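Local coordinates for cysteine synthase (Helicobacter pylori, PDB 6AHI), which catalyses the pyridoxal-phosphate-dependent synthesis of L-cysteine and acetate from O-acetyl-L-serine and hydrogen sulfide, and also acts as a cystathionine beta-synthase, at residues I70-G75 with L143-E148; A154-T159 with G182-G187; S174-I179 with V288-P293. All blocks are in the same frame, centred on the assembly; numbering follows the deposited sequence.

Overall arrangement
The three contacts follow the chain from the smaller, four-stranded sheet to the larger, mixed one, with the cofactor site between. Contact 1 lies in the smaller sheet, its centre about 15 Å from that of contact 2 and about 22 Å from that of contact 3. Its Phe-147 side chain nevertheless comes within about 3 Å of Ser-181, a probable pyridoxal-phosphate-binding residue. Contact 2 holds the end of the glycine-rich turn and the helix start, which bind the phosphate, and contact 3 is the strand pair packed against this helix. Contacts 2 and 3, with centres about 12 Å apart, touch directly: Thr-184 CG2 packs 3.6 Å from Ile-291 CD1, and strand 174-178 runs on into helix 183-195.

Contact 1: I70-G75 with L143-E148; sequences IEPTAG and LPLQFE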
ATOM      1  N   ILE A  70      16.173  15.542 -12.193  1.00 57.87           N
ATOM      2  CA  ILE A  70      15.044  16.408 -12.527  1.00 59.66           C
ATOM      3  C   ILE A  70      14.095  15.650 -13.466  1.00 57.64           C
ATOM      4  O   ILE A  70      14.541  15.120 -14.457  1.00 59.10           O
ATOM      5  CB  ILE A  70      15.543  17.699 -13.196  1.00 64.56           C
ATOM      6  CG1 ILE A  70      16.730  18.324 -12.451  1.00 67.62           C
ATOM      7  CG2 ILE A  70      14.400  18.686 -13.380  1.00 65.75           C
ATOM      8  CD1 ILE A  70      17.231  19.597 -13.057  1.00 72.23           C
ATOM      9  N   GLU A  71      12.788  15.656 -13.184  1.00 55.44           N
ATOM     10  CA  GLU A  71      11.801  15.017 -14.064  1.00 56.15           C
ATOM     11  C   GLU A  71      10.463  15.750 -13.986  1.00 57.65           C
ATOM     12  O   GLU A  71       9.985  16.047 -12.896  1.00 56.23           O
ATOM     13  CB  GLU A  71      11.657  13.537 -13.703  1.00 54.34           C
ATOM     14  CG  GLU A  71      10.782  12.732 -14.647  1.00 56.14           C
ATOM     15  CD  GLU A  71      11.225  12.621 -16.102  1.00 58.79           C
ATOM     16  OE1 GLU A  71      12.137  13.398 -16.531  1.00 62.29           O
ATOM     17  OE2 GLU A  71      10.642  11.758 -16.822  1.00 56.18           O
ATOM     18  N   PRO A  72       9.798  16.060 -15.132  1.00 58.63           N
ATOM     19  CA  PRO A  72       8.380  16.427 -15.122  1.00 56.91           C
ATOM     20  C   PRO A  72       7.523  15.166 -14.927  1.00 53.05           C
ATOM     21  O   PRO A  72       7.813  14.137 -15.521  1.00 51.49           O
ATOM     22  CB  PRO A  72       8.177  17.044 -16.515  1.00 59.93           C
ATOM     23  CG  PRO A  72       9.130  16.240 -17.375  1.00 59.67           C
ATOM     24  CD  PRO A  72      10.355  16.051 -16.496  1.00 60.92           C
ATOM     25  N   THR A  73       6.502  15.234 -14.073  1.00 51.24           N
ATOM     26  CA  THR A  73       5.691  14.046 -13.776  1.00 49.99           C
ATOM     27  C   THR A  73       4.321  14.505 -13.279  1.00 49.50           C
ATOM     28  O   THR A  73       4.189  15.570 -12.755  1.00 51.40           O
ATOM     29  CB  THR A  73       6.402  13.079 -12.806  1.00 48.28           C
ATOM     30  OG1 THR A  73       5.550  12.034 -12.331  1.00 45.01           O
ATOM     31  CG2 THR A  73       6.942  13.765 -11.576  1.00 48.48           C
ATOM     32  N   ALA A  74       3.308  13.681 -13.534  1.00 54.13           N
ATOM     33  CA  ALA A  74       1.975  13.843 -12.963  1.00 55.55           C
ATOM     34  C   ALA A  74       1.830  12.929 -11.737  1.00 52.05           C
ATOM     35  O   ALA A  74       0.735  12.836 -11.182  1.00 54.30           O
ATOM     36  CB  ALA A  74       0.911  13.587 -14.021  1.00 58.72           C
ATOM     37  N   GLY A  75       2.917  12.270 -11.304  1.00 46.92           N
ATOM     38  CA  GLY A  75       2.976  11.823  -9.907  1.00 45.58           C
ATOM     39  C   GLY A  75       3.847  10.600  -9.659  1.00 41.05           C
ATOM     40  O   GLY A  75       4.818  10.678  -8.854  1.00 40.02           O
ATOM     41  N   LEU A 143      18.132  14.433 -16.579  1.00 65.39           N
ATOM     42  CA  LEU A 143      16.753  14.693 -16.986  1.00 66.90           C
ATOM     43  C   LEU A 143      16.301  13.496 -17.819  1.00 64.96           C
ATOM     44  O   LEU A 143      16.547  13.443 -19.028  1.00 66.56           O
ATOM     45  CB  LEU A 143      16.701  16.022 -17.754  1.00 70.27           C
ATOM     46  CG  LEU A 143      15.318  16.566 -18.145  1.00 72.04           C
ATOM     47  CD1 LEU A 143      14.372  16.697 -16.956  1.00 71.87           C
ATOM     48  CD2 LEU A 143      15.455  17.918 -18.846  1.00 76.28           C
ATOM     49  N   PRO A 144      15.674  12.473 -17.197  1.00 60.78           N
ATOM     50  CA  PRO A 144      15.311  11.256 -17.917  1.00 59.45           C
ATOM     51  C   PRO A 144      14.421  11.527 -19.138  1.00 60.79           C
ATOM     52  O   PRO A 144      14.626  10.907 -20.177  1.00 63.91           O
ATOM     53  CB  PRO A 144      14.539  10.406 -16.897  1.00 56.70           C
ATOM     54  CG  PRO A 144      14.930  10.962 -15.547  1.00 57.24           C
ATOM     55  CD  PRO A 144      15.310  12.412 -15.773  1.00 59.39           C
ATOM     56  N   LEU A 145      13.451  12.441 -18.995  1.00 60.42           N
ATOM     57  CA  LEU A 145      12.355  12.628 -19.972  1.00 59.43           C
ATOM     58  C   LEU A 145      11.818  11.263 -20.389  1.00 56.57           C
ATOM     59  O   LEU A 145      12.084  10.796 -21.496  1.00 54.74           O
ATOM     60  CB  LEU A 145      12.845  13.443 -21.169  1.00 63.10           C
ATOM     61  CG  LEU A 145      13.123  14.906 -20.828  1.00 65.26           C
ATOM     62  CD1 LEU A 145      13.765  15.646 -22.004  1.00 68.56           C
ATOM     63  CD2 LEU A 145      11.844  15.615 -20.385  1.00 64.51           C
ATOM     64  N   GLN A 146      11.106  10.642 -19.444  1.00 51.53           N
ATOM     65  CA  GLN A 146      10.565   9.309 -19.589  1.00 51.97           C
ATOM     66  C   GLN A 146       9.750   9.203 -20.889  1.00 49.50           C
ATOM     67  O   GLN A 146       9.737   8.158 -21.524  1.00 45.44           O
ATOM     68  CB  GLN A 146       9.706   8.941 -18.364  1.00 50.84           C
ATOM     69  CG  GLN A 146       8.374   9.690 -18.297  1.00 53.79           C
ATOM     70  CD  GLN A 146       7.729   9.641 -16.934  1.00 58.12           C
ATOM     71  OE1 GLN A 146       7.347   8.566 -16.460  1.00 58.49           O
ATOM     72  NE2 GLN A 146       7.591  10.802 -16.293  1.00 60.95           N
ATOM     73  N   PHE A 147       9.079  10.293 -21.279  1.00 53.53           N
ATOM     74  CA  PHE A 147       8.124  10.276 -22.394  1.00 56.91           C
ATOM     75  C   PHE A 147       8.831  10.102 -23.745  1.00 56.34           C
ATOM     76  O   PHE A 147       8.182   9.756 -24.723  1.00 54.21           O
ATOM     77  CB  PHE A 147       7.232  11.517 -22.364  1.00 65.55           C
ATOM     78  CG  PHE A 147       6.403  11.592 -21.114  1.00 72.82           C
ATOM     79  CD1 PHE A 147       5.338  10.718 -20.911  1.00 73.49           C
ATOM     80  CD2 PHE A 147       6.752  12.472 -20.098  1.00 81.20           C
ATOM     81  CE1 PHE A 147       4.611  10.759 -19.729  1.00 76.48           C
ATOM     82  CE2 PHE A 147       6.016  12.520 -18.922  1.00 85.44           C
ATOM     83  CZ  PHE A 147       4.948  11.661 -18.740  1.00 82.99           C
ATOM     84  N   GLU A 148      10.155  10.292 -23.803  1.00 56.07           N
ATOM     85  CA  GLU A 148      10.884  10.049 -25.051  1.00 57.61           C
ATOM     86  C   GLU A 148      12.118   9.163 -24.833  1.00 54.48           C
ATOM     87  O   GLU A 148      12.763   8.776 -25.794  1.00 55.05           O
ATOM     88  CB  GLU A 148      11.263  11.370 -25.723  1.00 60.60           C
ATOM     89  CG  GLU A 148      12.048  12.328 -24.845  1.00 63.72           C
ATOM     90  CD  GLU A 148      12.586  13.554 -25.580  1.00 70.30           C
ATOM     91  OE1 GLU A 148      11.981  13.957 -26.596  1.00 73.81           O
ATOM     92  OE2 GLU A 148      13.619  14.107 -25.151  1.00 71.27           O
TER
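The carboxylate of Glu-71 clasps two consecutive backbone N-H groups, those of Leu-145 and Gln-146, with one oxygen for each. The contact joins strand 68-72 of the four-stranded parallel sheet of the fold-type II pyridoxal-phosphate enzymes to the loop after its short outermost strand 141-142. Gln-146 N reaches OE2 of Glu-71 at 2.9 Å, nearly straight (170° at the hydrogen), on the syn lone pair. Leu-145 N meets Glu-71 OE1 at 3.0 Å, also on the syn side but more bent (135°). Two bonds through different oxygens fix the rotation of the carboxylate, and a bend at chi2 (62°) carries CD toward the loop. Backbone N-H groups would probably stabilise the negative form of this buried acid.

The Gln-146 side chain continues past OE2 of Glu-71, its amide plane inclined to the carboxylate, and its OE1 is hydrogen-bonded to Thr-77 OG1 on helix 76-85. Its CG lies over the centre of one face of the Phe-147 ring.

Around the carboxylate the packing is mostly apolar, but Ile-70 O also faces Leu-143 CD1 (3.0 Å) and takes a CA-H...O contact from Leu-143 CA. Leu-143 CD1 touches Ile-70 CB and Pro-72 CD, while Leu-145 CD2 sits 4.1 Å from Pro-72 CG, crossing that ring at about a right angle. Helix 123-137 covers Pro-72, Leu-143 and Leu-145 from outside the pair.

Beyond the strand, residues 73-75 lead into helix 76-85, whose first residue, Asn-76, probably binds the cofactor. Here Thr-73 OG1 accepts the N-H of Gly-75 at 2.8 Å, an ST turn.

Contact 2: A154-T159 with G182-G187; sequences AAYYHT and GGTFAG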
ATOM      1  N   ALA A 154      12.746   0.025 -21.796  1.00 34.78           N
ATOM      2  CA  ALA A 154      13.814  -0.927 -21.464  1.00 35.18           C
ATOM      3  C   ALA A 154      13.697  -1.377 -20.016  1.00 34.48           C
ATOM      4  O   ALA A 154      14.017  -2.558 -19.681  1.00 33.37           O
ATOM      5  CB  ALA A 154      15.169  -0.345 -21.690  1.00 38.24           C
ATOM      6  N   ALA A 155      13.261  -0.462 -19.144  1.00 33.74           N
ATOM      7  CA  ALA A 155      13.157  -0.837 -17.714  1.00 33.98           C
ATOM      8  C   ALA A 155      12.255  -2.058 -17.539  1.00 32.18           C
ATOM      9  O   ALA A 155      12.544  -2.995 -16.725  1.00 29.86           O
ATOM     10  CB  ALA A 155      12.636   0.318 -16.915  1.00 33.79           C
ATOM     11  N   TYR A 156      11.128  -2.039 -18.265  1.00 31.68           N
ATOM     12  CA  TYR A 156      10.128  -3.097 -18.092  1.00 29.58           C
ATOM     13  C   TYR A 156      10.603  -4.385 -18.769  1.00 29.48           C
ATOM     14  O   TYR A 156      10.375  -5.510 -18.257  1.00 28.10           O
ATOM     15  CB  TYR A 156       8.754  -2.617 -18.554  1.00 29.11           C
ATOM     16  CG  TYR A 156       8.308  -1.382 -17.820  1.00 30.31           C
ATOM     17  CD1 TYR A 156       7.818  -1.464 -16.525  1.00 29.19           C
ATOM     18  CD2 TYR A 156       8.456  -0.127 -18.386  1.00 31.13           C
ATOM     19  CE1 TYR A 156       7.480  -0.325 -15.813  1.00 30.21           C
ATOM     20  CE2 TYR A 156       8.085   1.017 -17.703  1.00 33.86           C
ATOM     21  CZ  TYR A 156       7.605   0.918 -16.401  1.00 32.47           C
ATOM     22  OH  TYR A 156       7.218   2.043 -15.722  1.00 33.74           O
ATOM     23  N   TYR A 157      11.252  -4.216 -19.918  1.00 31.69           N
ATOM     24  CA  TYR A 157      11.847  -5.292 -20.659  1.00 33.53           C
ATOM     25  C   TYR A 157      12.781  -6.115 -19.768  1.00 33.82           C
ATOM     26  O   TYR A 157      12.829  -7.325 -19.899  1.00 34.36           O
ATOM     27  CB  TYR A 157      12.577  -4.749 -21.879  1.00 35.54           C
ATOM     28  CG  TYR A 157      13.253  -5.810 -22.706  1.00 37.60           C
ATOM     29  CD1 TYR A 157      12.578  -6.479 -23.714  1.00 37.97           C
ATOM     30  CD2 TYR A 157      14.574  -6.154 -22.471  1.00 40.28           C
ATOM     31  CE1 TYR A 157      13.207  -7.456 -24.474  1.00 41.48           C
ATOM     32  CE2 TYR A 157      15.219  -7.116 -23.230  1.00 42.31           C
ATOM     33  CZ  TYR A 157      14.529  -7.786 -24.224  1.00 42.60           C
ATOM     34  OH  TYR A 157      15.162  -8.747 -24.956  1.00 45.86           O
ATOM     35  N   HIS A 158      13.529  -5.446 -18.878  1.00 37.10           N
ATOM     36  CA  HIS A 158      14.605  -6.072 -18.086  1.00 37.10           C
ATOM     37  C   HIS A 158      14.125  -6.555 -16.707  1.00 35.97           C
ATOM     38  O   HIS A 158      14.821  -7.348 -16.091  1.00 35.26           O
ATOM     39  CB  HIS A 158      15.802  -5.113 -17.974  1.00 40.98           C
ATOM     40  CG  HIS A 158      16.638  -5.060 -19.225  1.00 43.62           C
ATOM     41  ND1 HIS A 158      17.319  -6.162 -19.677  1.00 46.54           N
ATOM     42  CD2 HIS A 158      16.889  -4.076 -20.123  1.00 46.35           C
ATOM     43  CE1 HIS A 158      17.982  -5.861 -20.783  1.00 49.23           C
ATOM     44  NE2 HIS A 158      17.719  -4.589 -21.087  1.00 48.17           N
ATOM     45  N   THR A 159      12.980  -6.073 -16.207  1.00 32.84           N
ATOM     46  CA  THR A 159      12.575  -6.293 -14.803  1.00 32.94           C
ATOM     47  C   THR A 159      11.208  -6.980 -14.763  1.00 30.42           C
ATOM     48  O   THR A 159      11.116  -8.175 -14.505  1.00 31.99           O
ATOM     49  CB  THR A 159      12.608  -4.972 -14.010  1.00 34.68           C
ATOM     50  OG1 THR A 159      11.664  -4.034 -14.544  1.00 35.14           O
ATOM     51  CG2 THR A 159      13.987  -4.350 -13.993  1.00 37.27           C
ATOM     52  N   GLY A 182       3.554   4.960 -22.653  1.00 36.80           N
ATOM     53  CA  GLY A 182       3.690   3.791 -23.509  1.00 35.56           C
ATOM     54  C   GLY A 182       4.842   2.875 -23.115  1.00 32.74           C
ATOM     55  O   GLY A 182       5.018   1.846 -23.737  1.00 32.71           O
ATOM     56  N   GLY A 183       5.652   3.253 -22.126  1.00 31.77           N
ATOM     57  CA  GLY A 183       6.833   2.467 -21.738  1.00 31.73           C
ATOM     58  C   GLY A 183       6.487   1.080 -21.199  1.00 31.58           C
ATOM     59  O   GLY A 183       7.075   0.083 -21.607  1.00 32.34           O
ATOM     60  N   THR A 184       5.555   1.011 -20.246  1.00 29.82           N
ATOM     61  CA  THR A 184       5.174  -0.290 -19.636  1.00 29.62           C
ATOM     62  C   THR A 184       4.749  -1.273 -20.725  1.00 29.30           C
ATOM     63  O   THR A 184       5.258  -2.413 -20.794  1.00 29.57           O
ATOM     64  CB  THR A 184       4.038  -0.154 -18.620  1.00 28.08           C
ATOM     65  OG1 THR A 184       4.436   0.716 -17.565  1.00 28.85           O
ATOM     66  CG2 THR A 184       3.657  -1.473 -17.978  1.00 28.37           C
ATOM     67  N   PHE A 185       3.822  -0.807 -21.578  1.00 29.37           N
ATOM     68  CA  PHE A 185       3.254  -1.619 -22.637  1.00 27.57           C
ATOM     69  C   PHE A 185       4.346  -2.054 -23.617  1.00 28.41           C
ATOM     70  O   PHE A 185       4.495  -3.243 -23.895  1.00 27.64           O
ATOM     71  CB  PHE A 185       2.144  -0.853 -23.357  1.00 29.13           C
ATOM     72  CG  PHE A 185       1.546  -1.575 -24.531  1.00 30.54           C
ATOM     73  CD1 PHE A 185       0.867  -2.756 -24.346  1.00 30.19           C
ATOM     74  CD2 PHE A 185       1.672  -1.075 -25.821  1.00 32.12           C
ATOM     75  CE1 PHE A 185       0.324  -3.436 -25.424  1.00 32.48           C
ATOM     76  CE2 PHE A 185       1.120  -1.749 -26.896  1.00 32.16           C
ATOM     77  CZ  PHE A 185       0.419  -2.915 -26.688  1.00 31.31           C
ATOM     78  N   ALA A 186       5.136  -1.100 -24.107  1.00 28.70           N
ATOM     79  CA  ALA A 186       6.107  -1.374 -25.148  1.00 29.56           C
ATOM     80  C   ALA A 186       7.238  -2.284 -24.657  1.00 28.81           C
ATOM     81  O   ALA A 186       7.701  -3.151 -25.399  1.00 28.81           O
ATOM     82  CB  ALA A 186       6.685  -0.080 -25.694  1.00 31.83           C
ATOM     83  N   GLY A 187       7.743  -2.026 -23.452  1.00 28.71           N
ATOM     84  CA  GLY A 187       8.855  -2.787 -22.888  1.00 29.09           C
ATOM     85  C   GLY A 187       8.482  -4.247 -22.625  1.00 27.73           C
ATOM     86  O   GLY A 187       9.220  -5.195 -22.983  1.00 28.06           O
TER
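Tyr-156 lays one face of its ring against the start of helix 183-195, and the aromatic contact here is CH-pi. Thr-184 CA stands 3.8 Å from the centroid of the Tyr-156 ring, 21° off its normal. On the same residue the hydroxyl OG1 lies over that face toward the rim, nearest Tyr-156 CZ at 3.4 Å. CB of Tyr-156 points toward the second helix, and CG is anti to the carbonyl carbon (chi1 -58°). The carbonyl oxygen of Gly-183 lies 3.5 Å from Tyr-156 CD2.

Backbone packing forms the second group. Helices 154-158 and 183-187 cross at -50°, their axes only 7.4 Å apart. The lack of a side chain at Gly-187, and at Gly-183, lets them come this close: Gly-187 brings its CA to within 4.3 Å of Tyr-156 CB. Its carbonyl oxygen makes a CA-H...O contact with Tyr-157 and lies at the edge of that ring. The Tyr-157 hydroxyl is taken up further along helix 183-195, by Glu-194, and its ring meets Tyr-191 edge-to-face.

The glycine-rich phosphate-binding turn of the cysteine synthase family leads into the second helix, with Gly-182 at its N-cap.

Polar bonds lead from this turn to the cofactor. Gly-182 N and Thr-184 OG1 each hydrogen-bond a phosphate oxygen of the pyridoxal-phosphate-modified lysine at position 46, so the hydroxyl over the Tyr-156 ring is satisfied by the cofactor. Just past the end of helix 154-158, Thr-159 OG1 bonds back to Ala-155 O at 2.6 Å, with the donor above the carbonyl plane.

Contact 3: S174-I179 with V288-P293; sequences SFVAGI and VLTIFP
Phe-175, Leu-289 and Ile-291 form the apolar centre on one face of two neighbouring parallel strands. Ile-291 CD1 comes to the edge of the Phe-175 ring, in its plane, 3.6 Å from CE1 and equally close to CZ. Leu-289 CD2 packs 3.8 Å from Phe-175 CD1, the two side chains meeting obliquely. CG of Phe-175 is anti to the backbone N (chi1 175°), and the ring beyond it comes over to strand 287-292; Thr-188 and Leu-192 of helix 183-195 pack on Phe-175. On the other face of the sheet, Val-176 CG2 touches Val-288 CG1 at 3.7 Å.

These strands are central in the mixed sheet of the larger domain. Strand 174-178 also pairs with strand 200-206, to which helix 183-195 connects it as a beta-alpha-beta unit, and strand 287-292 has strand 31-36 on its far side.

Between the strands, Leu-289 N donates to Ser-174 O (2.8 Å) and Val-176 N to Leu-289 O (2.9 Å), both nearly straight. The regular ladder then gives out. Val-176 O is instead gripped by the hydroxyl of its neighbour across the sheet: Thr-290 OG1 donates to it at 2.8 Å, from above the carbonyl plane, with OG1 anti to the Thr-290 backbone N (chi1 -169°). Ile-291 N stays 4.0 Å from Val-176 O.

At the C-terminal end of the pair a water accepts from Gly-178 N and donates to Ile-291 O at 2.8 Å, bridging strands that diverge here. A side-chain hydroxyl and a water thus replace direct backbone bonds where the strands open toward the cofactor side, leaving the buried Ile-291 N without a modelled partner.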
ATOM      1  N   SER A 174      -2.707 -13.275 -24.843  1.00 20.71           N
ATOM      2  CA  SER A 174      -2.807 -11.858 -25.050  1.00 21.49           C
ATOM      3  C   SER A 174      -2.196 -11.100 -23.857  1.00 20.91           C
ATOM      4  O   SER A 174      -2.243 -11.540 -22.699  1.00 19.02           O
ATOM      5  CB  SER A 174      -4.265 -11.488 -25.271  1.00 23.91           C
ATOM      6  OG  SER A 174      -4.368 -10.080 -25.538  1.00 28.76           O
ATOM      7  N   PHE A 175      -1.669  -9.906 -24.170  1.00 20.75           N
ATOM      8  CA  PHE A 175      -1.174  -8.925 -23.240  1.00 20.01           C
ATOM      9  C   PHE A 175      -1.931  -7.616 -23.477  1.00 20.67           C
ATOM     10  O   PHE A 175      -1.932  -7.071 -24.567  1.00 20.99           O
ATOM     11  CB  PHE A 175       0.327  -8.717 -23.401  1.00 21.19           C
ATOM     12  CG  PHE A 175       0.925  -7.617 -22.556  1.00 22.11           C
ATOM     13  CD1 PHE A 175       0.656  -7.554 -21.195  1.00 21.29           C
ATOM     14  CD2 PHE A 175       1.740  -6.638 -23.117  1.00 22.89           C
ATOM     15  CE1 PHE A 175       1.207  -6.555 -20.411  1.00 22.03           C
ATOM     16  CE2 PHE A 175       2.283  -5.640 -22.326  1.00 23.96           C
ATOM     17  CZ  PHE A 175       2.021  -5.599 -20.978  1.00 22.94           C
ATOM     18  N   VAL A 176      -2.596  -7.154 -22.425  1.00 20.48           N
ATOM     19  CA  VAL A 176      -3.455  -6.014 -22.437  1.00 22.97           C
ATOM     20  C   VAL A 176      -2.940  -5.049 -21.376  1.00 23.42           C
ATOM     21  O   VAL A 176      -2.906  -5.434 -20.204  1.00 23.60           O
ATOM     22  CB  VAL A 176      -4.901  -6.436 -22.106  1.00 22.28           C
ATOM     23  CG1 VAL A 176      -5.829  -5.235 -22.047  1.00 22.77           C
ATOM     24  CG2 VAL A 176      -5.410  -7.495 -23.081  1.00 21.92           C
ATOM     25  N   ALA A 177      -2.588  -3.808 -21.761  1.00 23.81           N
ATOM     26  CA  ALA A 177      -2.034  -2.878 -20.782  1.00 24.17           C
ATOM     27  C   ALA A 177      -2.356  -1.432 -21.170  1.00 25.27           C
ATOM     28  O   ALA A 177      -2.394  -1.103 -22.369  1.00 24.66           O
ATOM     29  CB  ALA A 177      -0.539  -3.071 -20.653  1.00 24.76           C
ATOM     30  N   GLY A 178      -2.610  -0.616 -20.151  1.00 24.01           N
ATOM     31  CA  GLY A 178      -2.818   0.816 -20.298  1.00 25.51           C
ATOM     32  C   GLY A 178      -1.563   1.516 -20.815  1.00 26.62           C
ATOM     33  O   GLY A 178      -0.430   1.113 -20.509  1.00 25.53           O
ATOM     34  N   ILE A 179      -1.795   2.574 -21.600  1.00 28.55           N
ATOM     35  CA  ILE A 179      -0.750   3.401 -22.193  1.00 30.53           C
ATOM     36  C   ILE A 179      -0.920   4.827 -21.677  1.00 31.40           C
ATOM     37  O   ILE A 179      -2.000   5.422 -21.854  1.00 31.78           O
ATOM     38  CB  ILE A 179      -0.817   3.366 -23.724  1.00 31.25           C
ATOM     39  CG1 ILE A 179      -0.446   1.987 -24.262  1.00 29.27           C
ATOM     40  CG2 ILE A 179       0.038   4.482 -24.341  1.00 32.99           C
ATOM     41  CD1 ILE A 179      -1.008   1.719 -25.617  1.00 28.63           C
ATOM     42  N   VAL A 288      -5.152 -14.324 -20.550  1.00 17.05           N
ATOM     43  CA  VAL A 288      -4.947 -12.893 -20.840  1.00 17.84           C
ATOM     44  C   VAL A 288      -4.176 -12.257 -19.686  1.00 17.97           C
ATOM     45  O   VAL A 288      -4.605 -12.368 -18.535  1.00 17.52           O
ATOM     46  CB  VAL A 288      -6.288 -12.179 -21.081  1.00 18.48           C
ATOM     47  CG1 VAL A 288      -6.118 -10.683 -21.264  1.00 19.67           C
ATOM     48  CG2 VAL A 288      -7.016 -12.782 -22.270  1.00 19.52           C
ATOM     49  N   LEU A 289      -3.037 -11.623 -19.986  1.00 17.08           N
ATOM     50  CA  LEU A 289      -2.254 -10.944 -18.964  1.00 17.65           C
ATOM     51  C   LEU A 289      -2.567  -9.447 -18.997  1.00 18.77           C
ATOM     52  O   LEU A 289      -2.582  -8.853 -20.103  1.00 19.90           O
ATOM     53  CB  LEU A 289      -0.778 -11.161 -19.253  1.00 18.79           C
ATOM     54  CG  LEU A 289       0.217 -10.301 -18.483  1.00 20.17           C
ATOM     55  CD1 LEU A 289       0.211 -10.599 -16.989  1.00 19.08           C
ATOM     56  CD2 LEU A 289       1.600 -10.501 -19.066  1.00 22.71           C
ATOM     57  N   THR A 290      -2.755  -8.848 -17.819  1.00 17.98           N
ATOM     58  CA  THR A 290      -2.830  -7.375 -17.697  1.00 18.93           C
ATOM     59  C   THR A 290      -1.969  -6.916 -16.500  1.00 18.00           C
ATOM     60  O   THR A 290      -1.430  -7.698 -15.763  1.00 16.82           O
ATOM     61  CB  THR A 290      -4.294  -6.911 -17.687  1.00 19.78           C
ATOM     62  OG1 THR A 290      -4.376  -5.486 -17.831  1.00 24.01           O
ATOM     63  CG2 THR A 290      -5.005  -7.304 -16.416  1.00 18.67           C
ATOM     64  N   ILE A 291      -1.864  -5.600 -16.331  1.00 17.98           N
ATOM     65  CA  ILE A 291      -1.110  -4.979 -15.277  1.00 18.68           C
ATOM     66  C   ILE A 291      -2.038  -3.985 -14.587  1.00 18.21           C
ATOM     67  O   ILE A 291      -2.681  -3.177 -15.276  1.00 17.61           O
ATOM     68  CB  ILE A 291       0.150  -4.269 -15.824  1.00 21.52           C
ATOM     69  CG1 ILE A 291       1.114  -5.263 -16.473  1.00 22.97           C
ATOM     70  CG2 ILE A 291       0.847  -3.466 -14.730  1.00 21.17           C
ATOM     71  CD1 ILE A 291       1.979  -4.606 -17.485  1.00 27.58           C
ATOM     72  N   PHE A 292      -2.064  -4.033 -13.257  1.00 17.83           N
ATOM     73  CA  PHE A 292      -2.723  -3.047 -12.422  1.00 18.34           C
ATOM     74  C   PHE A 292      -1.678  -2.064 -11.913  1.00 19.58           C
ATOM     75  O   PHE A 292      -0.931  -2.393 -10.998  1.00 20.74           O
ATOM     76  CB  PHE A 292      -3.450  -3.717 -11.252  1.00 17.92           C
ATOM     77  CG  PHE A 292      -4.658  -4.528 -11.630  1.00 17.90           C
ATOM     78  CD1 PHE A 292      -5.117  -4.565 -12.931  1.00 17.73           C
ATOM     79  CD2 PHE A 292      -5.348  -5.256 -10.673  1.00 18.45           C
ATOM     80  CE1 PHE A 292      -6.240  -5.292 -13.273  1.00 17.85           C
ATOM     81  CE2 PHE A 292      -6.462  -6.006 -11.016  1.00 18.11           C
ATOM     82  CZ  PHE A 292      -6.923  -6.011 -12.311  1.00 18.20           C
ATOM     83  N   PRO A 293      -1.575  -0.850 -12.489  1.00 21.33           N
ATOM     84  CA  PRO A 293      -0.433   0.022 -12.206  1.00 22.78           C
ATOM     85  C   PRO A 293      -0.280   0.635 -10.802  1.00 23.15           C
ATOM     86  O   PRO A 293       0.838   0.733 -10.344  1.00 23.80           O
ATOM     87  CB  PRO A 293      -0.545   1.123 -13.276  1.00 23.52           C
ATOM     88  CG  PRO A 293      -1.355   0.499 -14.373  1.00 23.09           C
ATOM     89  CD  PRO A 293      -2.357  -0.359 -13.629  1.00 22.01           C
TER
HETATM   90  O   HOH W   1      -2.162  -1.507 -17.408  1.00 21.96           O